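Local coordinates for transcription regulator PadR N-terminal domain-containing protein (Streptococcus mutans, PDB 3L7W) that probably acts as a PadR-type transcriptional regulator that binds DNA through a winged helix-turn-helix domain, at residues Leu15-Lys20 with Ser29-Leu34. Sequence-based numbering, arbitrary orientation.
Sequences LAIVSK and SQTIKL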
loop_
_atom_site.group_PDB
_atom_site.type_symbol
_atom_site.label_atom_id
_atom_site.label_comp_id
_atom_site.label_asym_id
_atom_site.label_seq_id
_atom_site.Cartn_x
_atom_site.Cartn_y
_atom_site.Cartn_z
ATOM N N LEU A 15 3.312 5.392 14.100
ATOM C CA LEU A 15 2.778 6.616 14.676
ATOM C C LEU A 15 1.330 6.423 15.088
ATOM O O LEU A 15 0.915 6.886 16.146
ATOM C CB LEU A 15 2.899 7.761 13.682
ATOM C CG LEU A 15 4.084 8.709 13.872
ATOM C CD1 LEU A 15 5.260 8.027 14.540
ATOM C CD2 LEU A 15 4.477 9.363 12.560
ATOM N N ALA A 16 0.558 5.721 14.260
ATOM C CA ALA A 16 -0.852 5.540 14.560
ATOM C C ALA A 16 -0.984 4.731 15.829
ATOM O O ALA A 16 -1.799 5.056 16.695
ATOM C CB ALA A 16 -1.592 4.863 13.409
ATOM N N ILE A 17 -0.173 3.682 15.937
ATOM C CA ILE A 17 -0.235 2.787 17.086
ATOM C C ILE A 17 0.171 3.547 18.340
ATOM O O ILE A 17 -0.500 3.492 19.368
ATOM C CB ILE A 17 0.694 1.591 16.902
ATOM C CG1 ILE A 17 0.160 0.675 15.790
ATOM C CG2 ILE A 17 0.813 0.810 18.185
ATOM C CD1 ILE A 17 1.122 -0.397 15.392
ATOM N N VAL A 18 1.270 4.280 18.232
ATOM C CA VAL A 18 1.797 5.006 19.357
ATOM C C VAL A 18 0.832 6.105 19.762
ATOM O O VAL A 18 0.810 6.505 20.917
ATOM C CB VAL A 18 3.184 5.562 19.046
ATOM C CG1 VAL A 18 3.709 6.400 20.226
ATOM C CG2 VAL A 18 4.126 4.398 18.753
ATOM N N SER A 19 0.014 6.573 18.825
ATOM C CA SER A 19 -0.932 7.635 19.156
ATOM C C SER A 19 -2.001 7.139 20.120
ATOM O O SER A 19 -2.540 7.923 20.888
ATOM C CB SER A 19 -1.604 8.215 17.913
ATOM O OG SER A 19 -2.676 7.392 17.508
ATOM N N LYS A 20 -2.318 5.846 20.074
ATOM C CA LYS A 20 -3.343 5.312 20.967
ATOM C C LYS A 20 -2.816 5.418 22.379
ATOM O O LYS A 20 -3.421 6.069 23.239
ATOM C CB LYS A 20 -3.682 3.863 20.639
ATOM C CG LYS A 20 -4.966 3.368 21.309
ATOM C CD LYS A 20 -5.204 1.884 21.038
ATOM C CE LYS A 20 -6.379 1.339 21.846
ATOM N NZ LYS A 20 -6.277 -0.144 22.055
ATOM N N SER A 29 5.672 -3.803 17.127
ATOM C CA SER A 29 6.088 -4.781 16.140
ATOM C C SER A 29 5.040 -5.882 16.008
ATOM O O SER A 29 4.608 -6.210 14.910
ATOM C CB SER A 29 7.440 -5.362 16.538
ATOM O OG SER A 29 7.575 -6.690 16.076
ATOM N N GLN A 30 4.610 -6.430 17.136
ATOM C CA GLN A 30 3.591 -7.470 17.125
ATOM C C GLN A 30 2.314 -7.051 16.413
ATOM O O GLN A 30 1.672 -7.861 15.747
ATOM C CB GLN A 30 3.278 -7.922 18.547
ATOM C CG GLN A 30 4.378 -8.786 19.117
ATOM C CD GLN A 30 4.618 -10.008 18.254
ATOM O OE1 GLN A 30 3.731 -10.843 18.093
ATOM N NE2 GLN A 30 5.816 -10.115 17.690
ATOM N N THR A 31 1.942 -5.789 16.541
ATOM C CA THR A 31 0.703 -5.346 15.935
ATOM C C THR A 31 0.946 -5.093 14.466
ATOM O O THR A 31 0.081 -5.323 13.630
ATOM C CB THR A 31 0.173 -4.079 16.586
ATOM O OG1 THR A 31 -0.436 -4.419 17.833
ATOM C CG2 THR A 31 -0.867 -3.428 15.688
ATOM N N ILE A 32 2.143 -4.628 14.150
ATOM C CA ILE A 32 2.479 -4.378 12.763
ATOM C C ILE A 32 2.650 -5.694 11.984
ATOM O O ILE A 32 2.345 -5.754 10.792
ATOM C CB ILE A 32 3.726 -3.491 12.631
ATOM C CG1 ILE A 32 3.389 -2.064 13.061
ATOM C CG2 ILE A 32 4.211 -3.480 11.206
ATOM C CD1 ILE A 32 4.553 -1.104 12.959
ATOM N N LYS A 33 3.130 -6.734 12.663
ATOM C CA LYS A 33 3.318 -8.051 12.053
ATOM C C LYS A 33 1.987 -8.625 11.637
ATOM O O LYS A 33 1.926 -9.589 10.880
ATOM C CB LYS A 33 3.980 -9.019 13.028
ATOM C CG LYS A 33 5.493 -9.085 12.949
ATOM C CD LYS A 33 6.024 -10.099 13.969
ATOM C CE LYS A 33 7.502 -10.372 13.777
ATOM N NZ LYS A 33 8.306 -9.132 13.942
ATOM N N LEU A 34 0.918 -8.027 12.145
ATOM C CA LEU A 34 -0.430 -8.425 11.765
ATOM C C LEU A 34 -0.708 -8.170 10.282
ATOM O O LEU A 34 -1.484 -8.876 9.655
ATOM C CB LEU A 34 -1.448 -7.684 12.632
ATOM C CG LEU A 34 -2.203 -8.487 13.697
ATOM C CD1 LEU A 34 -1.463 -9.764 14.121
ATOM C CD2 LEU A 34 -2.537 -7.602 14.886
#
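Ile17 reaches helix 25-32 with a single methyl, CD1, which packs against both Thr31 and Ile32. The interaction is purely apolar, and no hydrogen bond crosses between the segments. Ile17 and Thr31 meet tip to tip, with Ile17 CD1 3.6 Å from Thr31 CG2. Ile32 is met obliquely, its CG1 lying 3.7 Å from Ile17 CD1. CB of Ile17 points toward helix 25-32, and the extended outer chain (chi2 171°) carries CD1 on toward it. The nearest CA atoms across the contact, those of Ile17 and Thr31, are 8.3 Å from each other.

The hydroxyl of Thr31 has its partner in the other subunit. With chi1 at -77°, OG1 sits beside the backbone N and CG2 lies anti to it; this turns the methyl toward Ile17, while OG1 hydrogen-bonds the backbone N of His105 of the second subunit.

The contact is buried and joins helix 7-20 to helix 25-32, the first two helices of the chain, in what is probably a PadR-type winged helix-turn-helix domain. Ile32 also packs on Ile10, Leu13 and Ile14 of helix 7-20 and on Leu43 of helix 40-52. On helix 7-20, Leu15 packs on Leu73 of strand 66-73, Leu50 of helix 40-52, and His80, Leu81 and Leu84 of helix 75-100.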